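Long-range contacts in periplasmic protein-probably involved in high-affinity Fe2+ transport (Escherichia coli F11, PDB 5I0Y), which binds copper and probably takes part in the high-affinity transport of iron(II) in the bacterial periplasm: residues M17-V22 with F141-E146; Y67-Y72 with S120-H125; N76-E81 with V107-V112. The protein carries 1 engineered substitution. All blocks are in the same frame, centred on the assembly; numbering follows the deposited sequence.

Interaction 1. Residues M17-V22 with F141-E146; sequences MELAAV and FDVSYE
Y145 reaches across to L19 and A21, and its side chain can be followed outward as an example of a tyrosine spanning a protein core. From CB, CG lies anti to the carbonyl carbon (chi1 -56°), which turns the ring toward strand 17-22. Its inner half slides under A21: the methyl CB rests over one face in a CH-pi contact, 3.8 Å from the ring centroid and displaced toward the rim, nearest CD2. Further out, CE1 and CZ pass beside the carbonyl of L19. At the tip OH donates to L19 O at 2.8 Å, coming from above the carbonyl plane rather than along a lone pair, and it also accepts from a water 3.0 Å away.

The two strands belong to opposite walls of the beta sandwich, with axes 8.0 Å apart and directions diverging by 44°. E18 and L19 bond through their backbones to H50 and V12 in one wall; in the other, strand 108-117 beside 141-149 sends I116 against L19 and V143. At the N-terminal ends of both segments F141 presents its edge: its CZ is met by L19 CD2 at 3.9 Å, tip to tip, and by M17 CE at 3.8 Å, the methionine chain being bent at chi3 (-71°).

Interaction 2. Residues Y67-Y72 with S120-H125; sequences YLTISY and SKAGMH
Y67 and M124 cross at about a right angle, and the contact between 67-72 and 120-125 is built round that crossing. M124 CB sits 3.9 Å from Y67 CG, near the root of the tyrosine, while the methyl CE approaches the ring obliquely and comes within 3.6 Å of Y67 CD2. M124 SD stands 5.1 Å from the ring centroid and 54° off its normal, an oblique Met-aromatic contact. The torsions explain the path: M124 runs out extended, CG anti to the backbone N (chi1 172°), and then turns at chi3, which carries CE to Y67 CD2 and CE2.

A second crossing at about a right angle joins T69 and K121. The lysine is extended as far as CE, and its hydrocarbon part passes over the threonine, with K121 CD 3.9 Å from T69 OG1 and K121 CE 4.1 Å from T69 CG2. Between the two crossings A122 points its methyl at the backbone, A122 CB lying 3.3 Å from Y67 O. A type I turn from S120 to G123 presents K121 and A122 to the strand, though its bond from G123 N to S120 O is weak.

The tyrosine hydroxyl looks to the dimer interface: Y67 OH bonds to Y67 N of the second subunit, and the two Y67 rings stack. M124 packs on M90 of the second subunit, M90 being a copper ligand together with H44 and H97, and a bound copper lies about 9 Å from the M124 side chain. The turn follows strand 108-117, whose E117 pairs with T69 of strand 69-76, and leads into strand 125-127, where H125 continues the sheet into the second subunit.

Interaction 3. Residues N76-E81 with V107-V112; sequences NNDTGE and VGNYKV
N76 and Y110 form an antiparallel non-hydrogen-bonded pair, their CA atoms 4.5 Å apart, where strand 69-76 ends beside strand 108-117. From there the chain turns back through a beta hairpin closed by a G1 beta bulge: G80 and E81 both face N76, with G80 N bonding to N76 O at 2.7 Å and N76 N to E81 O. Within the turn N76 OD1 accepts from T79 N, an Asx motif, and more weakly from D78 N, while T79 OG1 accepts from E81 N in an ST turn.

The asparagine thus serves the hairpin and the neighbouring strand at once. Its CA lies over one face of the Y110 ring, 4.0 Å from the centroid and offset toward the rim, with CB above the ring near Y110 CE1 and the amide turned 49° from the ring. The polar ends of both residues look to the loop before strand 108-117: N76 ND2 donates to M105 O, and Y110 OH bonds to G106 O and M105 N.

Beyond the paired residues the turn is held to strand 108-117 at N109. Its carbonyl accepts from N77 N at 2.8 Å, and the carboxylate of D78 accepts from its backbone N-H and its side-chain amide. N109 N donates to D78 OD2 at 2.9 Å from above the carboxylate plane. D78 OD2 also lies 3.2 Å from G108 CA. The other oxygen, D78 OD1, offers its syn lone pair to N109 ND2, 2.9 Å away in a nearly straight bond (174°), with carboxylate and amide planes 86° apart.

In the fold
Followed from the N terminus, the chain enters interaction 1 at 17-22 and leaves it only at 141-146, so that contact closes the longest loop and holds the other two inside it. Interaction 2 opens next, at 67-72, and closes at 120-125; interaction 3, between 76-81 and 107-112, is nested within that, and none cross. Interaction 1 joins facing walls of the sandwich, interaction 2 ties a strand's start to a turn near the dimer interface, and interaction 3, on the other side of the chain's centre from interaction 2, secures a hairpin. Strand 108-117 links them: V112 O probably accepts from Y145 N, and V112 CG2 packs on Y72 CB.

Interaction 1. Residues M17-V22 with F141-E146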
loop_
_atom_site.group_PDB
_atom_site.type_symbol
_atom_site.label_atom_id
_atom_site.label_comp_id
_atom_site.label_asym_id
_atom_site.label_seq_id
_atom_site.Cartn_x
_atom_site.Cartn_y
_atom_site.Cartn_z
ATOM N N MET B 17 -11.251 10.355 -4.314
ATOM C CA MET B 17 -9.954 10.525 -3.627
ATOM C C MET B 17 -9.619 12.004 -3.564
ATOM O O MET B 17 -10.039 12.760 -4.443
ATOM C CB MET B 17 -8.823 9.815 -4.383
ATOM C CG MET B 17 -8.984 8.301 -4.505
ATOM S SD MET B 17 -7.746 7.589 -5.598
ATOM C CE MET B 17 -8.318 8.207 -7.174
ATOM N N GLU B 18 -8.865 12.406 -2.549
ATOM C CA GLU B 18 -8.269 13.741 -2.503
ATOM C C GLU B 18 -6.800 13.567 -2.834
ATOM O O GLU B 18 -6.119 12.763 -2.196
ATOM C CB GLU B 18 -8.447 14.408 -1.133
ATOM C CG GLU B 18 -8.190 15.918 -1.132
ATOM C CD GLU B 18 -9.218 16.716 -1.928
ATOM O OE1 GLU B 18 -10.308 16.192 -2.214
ATOM O OE2 GLU B 18 -8.930 17.897 -2.257
ATOM N N LEU B 19 -6.335 14.301 -3.846
ATOM C CA LEU B 19 -5.000 14.141 -4.384
ATOM C C LEU B 19 -4.265 15.451 -4.275
ATOM O O LEU B 19 -4.692 16.449 -4.851
ATOM C CB LEU B 19 -5.054 13.695 -5.842
ATOM C CG LEU B 19 -5.922 12.459 -6.107
ATOM C CD1 LEU B 19 -7.308 12.822 -6.636
ATOM C CD2 LEU B 19 -5.210 11.550 -7.083
ATOM N N ALA B 20 -3.162 15.448 -3.532
ATOM C CA ALA B 20 -2.351 16.652 -3.341
ATOM C C ALA B 20 -0.906 16.387 -3.736
ATOM O O ALA B 20 -0.410 15.258 -3.598
ATOM C CB ALA B 20 -2.402 17.102 -1.892
ATOM N N ALA B 21 -0.241 17.410 -4.260
ATOM C CA ALA B 21 1.196 17.364 -4.482
ATOM C C ALA B 21 1.844 18.117 -3.333
ATOM O O ALA B 21 1.362 19.174 -2.930
ATOM C CB ALA B 21 1.540 17.998 -5.813
ATOM N N VAL B 22 2.921 17.563 -2.785
ATOM C CA VAL B 22 3.673 18.251 -1.746
ATOM C C VAL B 22 5.142 17.982 -1.973
ATOM O O VAL B 22 5.510 17.087 -2.730
ATOM C CB VAL B 22 3.274 17.816 -0.317
ATOM C CG1 VAL B 22 1.843 18.225 0.004
ATOM C CG2 VAL B 22 3.462 16.319 -0.139
ATOM N N PHE B 141 -5.835 8.459 -15.158
ATOM C CA PHE B 141 -6.136 9.877 -15.299
ATOM C C PHE B 141 -4.962 10.712 -14.837
ATOM O O PHE B 141 -4.069 10.237 -14.085
ATOM C CB PHE B 141 -7.408 10.251 -14.529
ATOM C CG PHE B 141 -7.260 10.190 -13.018
ATOM C CD1 PHE B 141 -7.062 11.353 -12.277
ATOM C CD2 PHE B 141 -7.346 8.973 -12.334
ATOM C CE1 PHE B 141 -6.918 11.306 -10.896
ATOM C CE2 PHE B 141 -7.208 8.928 -10.943
ATOM C CZ PHE B 141 -7.001 10.097 -10.231
ATOM N N ASP B 142 -4.987 11.972 -15.256
ATOM C CA ASP B 142 -4.035 12.977 -14.829
ATOM C C ASP B 142 -4.637 13.939 -13.819
ATOM O O ASP B 142 -5.832 14.234 -13.845
ATOM C CB ASP B 142 -3.585 13.831 -16.019
ATOM C CG ASP B 142 -2.580 13.141 -16.927
ATOM O OD1 ASP B 142 -2.143 12.000 -16.652
ATOM O OD2 ASP B 142 -2.202 13.773 -17.930
ATOM N N VAL B 143 -3.773 14.453 -12.960
ATOM C CA VAL B 143 -4.108 15.589 -12.126
ATOM C C VAL B 143 -2.955 16.584 -12.173
ATOM O O VAL B 143 -1.784 16.188 -12.165
ATOM C CB VAL B 143 -4.429 15.152 -10.689
ATOM C CG1 VAL B 143 -3.334 14.262 -10.120
ATOM C CG2 VAL B 143 -4.653 16.369 -9.832
ATOM N N SER B 144 -3.287 17.870 -12.285
ATOM C CA SER B 144 -2.261 18.917 -12.398
ATOM C C SER B 144 -2.274 19.946 -11.285
ATOM O O SER B 144 -3.320 20.203 -10.658
ATOM C CB SER B 144 -2.384 19.644 -13.729
ATOM O OG SER B 144 -2.108 18.760 -14.797
ATOM N N TYR B 145 -1.097 20.538 -11.069
ATOM C CA TYR B 145 -0.856 21.468 -9.959
ATOM C C TYR B 145 0.025 22.582 -10.462
ATOM O O TYR B 145 0.911 22.335 -11.274
ATOM C CB TYR B 145 -0.129 20.748 -8.801
ATOM C CG TYR B 145 -0.876 19.534 -8.320
ATOM C CD1 TYR B 145 -1.898 19.659 -7.385
ATOM C CD2 TYR B 145 -0.592 18.275 -8.823
ATOM C CE1 TYR B 145 -2.620 18.554 -6.957
ATOM C CE2 TYR B 145 -1.289 17.163 -8.392
ATOM C CZ TYR B 145 -2.307 17.311 -7.470
ATOM O OH TYR B 145 -3.009 16.216 -7.037
ATOM N N GLU B 146 -0.208 23.792 -9.969
ATOM C CA GLU B 146 0.645 24.942 -10.270
ATOM C C GLU B 146 1.161 25.517 -8.967
ATOM O O GLU B 146 0.422 25.676 -8.008
ATOM C CB GLU B 146 -0.125 26.003 -11.056
ATOM C CG GLU B 146 -0.494 25.578 -12.469
ATOM C CD GLU B 146 -1.146 26.668 -13.300
ATOM O OE1 GLU B 146 -1.399 27.768 -12.772
ATOM O OE2 GLU B 146 -1.408 26.413 -14.495
HETATM O O HOH W 1 -1.557 13.763 -6.021
#

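Interaction 2. Residues Y67-Y72 with S120-H125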
loop_
_atom_site.group_PDB
_atom_site.type_symbol
_atom_site.label_atom_id
_atom_site.label_comp_id
_atom_site.label_asym_id
_atom_site.label_seq_id
_atom_site.Cartn_x
_atom_site.Cartn_y
_atom_site.Cartn_z
ATOM N N TYR B 67 -1.059 0.676 -3.803
ATOM C CA TYR B 67 -0.871 -0.038 -5.090
ATOM C C TYR B 67 -1.098 0.828 -6.320
ATOM O O TYR B 67 -1.311 0.297 -7.412
ATOM C CB TYR B 67 -1.700 -1.338 -5.154
ATOM C CG TYR B 67 -1.229 -2.319 -4.121
ATOM C CD1 TYR B 67 -0.162 -3.182 -4.383
ATOM C CD2 TYR B 67 -1.840 -2.373 -2.878
ATOM C CE1 TYR B 67 0.273 -4.086 -3.416
ATOM C CE2 TYR B 67 -1.406 -3.264 -1.909
ATOM C CZ TYR B 67 -0.362 -4.101 -2.182
ATOM O OH TYR B 67 0.026 -4.969 -1.183
ATOM N N LEU B 68 -0.986 2.147 -6.174
ATOM C CA LEU B 68 -1.088 3.010 -7.355
ATOM C C LEU B 68 0.225 3.007 -8.138
ATOM O O LEU B 68 1.291 2.711 -7.597
ATOM C CB LEU B 68 -1.441 4.442 -6.954
ATOM C CG LEU B 68 -2.813 4.597 -6.300
ATOM C CD1 LEU B 68 -3.037 6.036 -5.862
ATOM C CD2 LEU B 68 -3.952 4.142 -7.201
ATOM N N THR B 69 0.153 3.357 -9.426
ATOM C CA THR B 69 1.324 3.567 -10.258
ATOM C C THR B 69 1.247 5.017 -10.712
ATOM O O THR B 69 0.261 5.447 -11.318
ATOM C CB THR B 69 1.296 2.622 -11.454
ATOM O OG1 THR B 69 1.254 1.283 -10.944
ATOM C CG2 THR B 69 2.546 2.805 -12.325
ATOM N N ILE B 70 2.295 5.766 -10.416
ATOM C CA ILE B 70 2.266 7.207 -10.623
ATOM C C ILE B 70 3.563 7.677 -11.221
ATOM O O ILE B 70 4.652 7.401 -10.672
ATOM C CB ILE B 70 1.995 7.988 -9.318
ATOM C CG1 ILE B 70 0.758 7.432 -8.626
ATOM C CG2 ILE B 70 1.831 9.482 -9.614
ATOM C CD1 ILE B 70 0.502 8.051 -7.268
ATOM N N SER B 71 3.444 8.390 -12.339
ATOM C CA SER B 71 4.574 9.105 -12.921
ATOM C C SER B 71 4.245 10.597 -12.930
ATOM O O SER B 71 3.108 10.988 -12.684
ATOM C CB SER B 71 4.938 8.604 -14.315
ATOM O OG SER B 71 3.901 8.848 -15.231
ATOM N N TYR B 72 5.253 11.421 -13.165
ATOM C CA TYR B 72 5.045 12.861 -13.171
ATOM C C TYR B 72 5.686 13.519 -14.386
ATOM O O TYR B 72 6.642 13.003 -14.953
ATOM C CB TYR B 72 5.586 13.502 -11.863
ATOM C CG TYR B 72 7.098 13.480 -11.766
ATOM C CD1 TYR B 72 7.869 14.478 -12.372
ATOM C CD2 TYR B 72 7.761 12.438 -11.117
ATOM C CE1 TYR B 72 9.249 14.465 -12.308
ATOM C CE2 TYR B 72 9.153 12.418 -11.047
ATOM C CZ TYR B 72 9.881 13.429 -11.666
ATOM O OH TYR B 72 11.258 13.453 -11.639
ATOM N N SER B 120 -5.241 -2.093 -9.759
ATOM C CA SER B 120 -5.169 -3.303 -10.570
ATOM C C SER B 120 -3.813 -3.448 -11.258
ATOM O O SER B 120 -3.306 -4.559 -11.422
ATOM C CB SER B 120 -6.301 -3.308 -11.602
ATOM O OG SER B 120 -6.306 -2.100 -12.328
ATOM N N LYS B 121 -3.200 -2.348 -11.672
ATOM C CA LYS B 121 -1.973 -2.468 -12.447
ATOM C C LYS B 121 -0.812 -3.067 -11.638
ATOM O O LYS B 121 -0.023 -3.880 -12.148
ATOM C CB LYS B 121 -1.599 -1.127 -13.088
ATOM C CG LYS B 121 -0.304 -1.184 -13.897
ATOM C CD LYS B 121 0.051 0.175 -14.468
ATOM C CE LYS B 121 1.385 0.109 -15.176
ATOM N NZ LYS B 121 1.236 -0.563 -16.487
ATOM N N ALA B 122 -0.716 -2.679 -10.374
ATOM C CA ALA B 122 0.388 -3.101 -9.515
ATOM C C ALA B 122 0.056 -4.354 -8.722
ATOM O O ALA B 122 0.841 -4.763 -7.866
ATOM C CB ALA B 122 0.809 -1.958 -8.577
ATOM N N GLY B 123 -1.098 -4.964 -8.986
ATOM C CA GLY B 123 -1.371 -6.293 -8.440
ATOM C C GLY B 123 -2.362 -6.406 -7.294
ATOM O O GLY B 123 -2.440 -7.461 -6.646
ATOM N N MET B 124 -3.121 -5.349 -7.023
ATOM C CA MET B 124 -4.202 -5.453 -6.055
ATOM C C MET B 124 -5.452 -5.921 -6.789
ATOM O O MET B 124 -5.761 -5.413 -7.872
ATOM C CB MET B 124 -4.452 -4.135 -5.317
ATOM C CG MET B 124 -5.693 -4.165 -4.436
ATOM S SD MET B 124 -5.878 -2.707 -3.409
ATOM C CE MET B 124 -5.195 -3.317 -1.864
ATOM N N HIS B 125 -6.144 -6.884 -6.195
ATOM C CA HIS B 125 -7.330 -7.514 -6.802
ATOM C C HIS B 125 -8.582 -7.207 -6.055
ATOM O O HIS B 125 -8.752 -7.646 -4.915
ATOM C CB HIS B 125 -7.139 -9.024 -6.837
ATOM C CG HIS B 125 -5.960 -9.454 -7.654
ATOM N ND1 HIS B 125 -6.079 -9.871 -8.923
ATOM C CD2 HIS B 125 -4.601 -9.473 -7.362
ATOM C CE1 HIS B 125 -4.862 -10.158 -9.421
ATOM N NE2 HIS B 125 -3.958 -9.913 -8.469
#

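Interaction 3. Residues N76-E81 with V107-V112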
loop_
_atom_site.group_PDB
_atom_site.type_symbol
_atom_site.label_atom_id
_atom_site.label_comp_id
_atom_site.label_asym_id
_atom_site.label_seq_id
_atom_site.Cartn_x
_atom_site.Cartn_y
_atom_site.Cartn_z
ATOM N N ASN B 76 9.076 23.778 -15.609
ATOM C CA ASN B 76 9.338 25.127 -15.160
ATOM C C ASN B 76 8.722 26.033 -16.237
ATOM O O ASN B 76 9.199 26.081 -17.383
ATOM C CB ASN B 76 10.847 25.361 -14.989
ATOM C CG ASN B 76 11.174 26.782 -14.592
ATOM O OD1 ASN B 76 10.533 27.728 -15.055
ATOM N ND2 ASN B 76 12.190 26.950 -13.739
ATOM N N ASN B 77 7.618 26.690 -15.892
ATOM C CA ASN B 77 6.877 27.514 -16.846
ATOM C C ASN B 77 7.630 28.769 -17.272
ATOM O O ASN B 77 7.339 29.335 -18.331
ATOM C CB ASN B 77 5.524 27.922 -16.263
ATOM C CG ASN B 77 4.524 26.785 -16.224
ATOM O OD1 ASN B 77 3.604 26.803 -15.402
ATOM N ND2 ASN B 77 4.678 25.808 -17.109
ATOM N N ASP B 78 8.585 29.205 -16.464
ATOM C CA ASP B 78 9.351 30.399 -16.789
ATOM C C ASP B 78 10.390 30.121 -17.859
ATOM O O ASP B 78 10.650 30.982 -18.704
ATOM C CB ASP B 78 10.037 30.946 -15.542
ATOM C CG ASP B 78 9.054 31.375 -14.479
ATOM O OD1 ASP B 78 7.921 31.775 -14.818
ATOM O OD2 ASP B 78 9.424 31.321 -13.299
ATOM N N THR B 79 10.996 28.938 -17.817
ATOM C CA THR B 79 12.108 28.620 -18.697
ATOM C C THR B 79 11.711 27.635 -19.791
ATOM O O THR B 79 12.386 27.533 -20.817
ATOM C CB THR B 79 13.297 28.027 -17.920
ATOM O OG1 THR B 79 12.906 26.749 -17.404
ATOM C CG2 THR B 79 13.699 28.942 -16.750
ATOM N N GLY B 80 10.626 26.892 -19.564
ATOM C CA GLY B 80 10.227 25.837 -20.474
ATOM C C GLY B 80 10.811 24.466 -20.154
ATOM O O GLY B 80 10.397 23.472 -20.755
ATOM N N GLU B 81 11.766 24.400 -19.223
ATOM C CA GLU B 81 12.473 23.138 -18.977
ATOM C C GLU B 81 11.518 22.077 -18.407
ATOM O O GLU B 81 10.691 22.376 -17.542
ATOM C CB GLU B 81 13.672 23.337 -18.046
ATOM C CG GLU B 81 14.693 22.209 -18.171
ATOM C CD GLU B 81 15.822 22.299 -17.167
ATOM O OE1 GLU B 81 16.062 23.382 -16.602
ATOM O OE2 GLU B 81 16.484 21.271 -16.940
ATOM N N VAL B 107 14.588 28.197 -9.274
ATOM C CA VAL B 107 13.473 28.923 -8.670
ATOM C C VAL B 107 12.563 29.436 -9.784
ATOM O O VAL B 107 13.052 29.838 -10.843
ATOM C CB VAL B 107 13.946 30.073 -7.735
ATOM C CG1 VAL B 107 14.727 29.508 -6.555
ATOM C CG2 VAL B 107 14.800 31.089 -8.481
ATOM N N GLY B 108 11.250 29.382 -9.565
ATOM C CA GLY B 108 10.289 29.816 -10.575
ATOM C C GLY B 108 8.887 29.253 -10.447
ATOM O O GLY B 108 8.562 28.574 -9.470
ATOM N N ASN B 109 8.061 29.565 -11.442
ATOM C CA ASN B 109 6.702 29.068 -11.545
ATOM C C ASN B 109 6.710 27.703 -12.212
ATOM O O ASN B 109 7.289 27.538 -13.290
ATOM C CB ASN B 109 5.872 30.044 -12.374
ATOM C CG ASN B 109 5.813 31.413 -11.744
ATOM O OD1 ASN B 109 5.230 31.586 -10.680
ATOM N ND2 ASN B 109 6.440 32.400 -12.393
ATOM N N TYR B 110 6.090 26.723 -11.566
ATOM C CA TYR B 110 6.043 25.364 -12.084
ATOM C C TYR B 110 4.634 24.814 -12.317
ATOM O O TYR B 110 3.673 25.223 -11.659
ATOM C CB TYR B 110 6.717 24.434 -11.078
ATOM C CG TYR B 110 8.212 24.428 -11.143
ATOM C CD1 TYR B 110 8.892 23.440 -11.838
ATOM C CD2 TYR B 110 8.946 25.399 -10.471
ATOM C CE1 TYR B 110 10.272 23.420 -11.886
ATOM C CE2 TYR B 110 10.331 25.408 -10.532
ATOM C CZ TYR B 110 10.982 24.408 -11.225
ATOM O OH TYR B 110 12.361 24.389 -11.271
ATOM N N LYS B 111 4.550 23.888 -13.268
ATOM C CA LYS B 111 3.403 23.013 -13.434
ATOM C C LYS B 111 3.903 21.612 -13.124
ATOM O O LYS B 111 5.036 21.274 -13.468
ATOM C CB LYS B 111 2.897 23.047 -14.881
ATOM C CG LYS B 111 2.016 21.860 -15.232
ATOM C CD LYS B 111 1.442 21.933 -16.638
ATOM C CE LYS B 111 0.103 21.209 -16.684
ATOM N NZ LYS B 111 -0.221 20.588 -17.993
ATOM N N VAL B 112 3.093 20.809 -12.434
ATOM C CA VAL B 112 3.370 19.377 -12.342
ATOM C C VAL B 112 2.085 18.606 -12.603
ATOM O O VAL B 112 1.012 18.973 -12.107
ATOM C CB VAL B 112 4.095 18.956 -11.035
ATOM C CG1 VAL B 112 3.203 19.070 -9.792
ATOM C CG2 VAL B 112 4.685 17.558 -11.172
#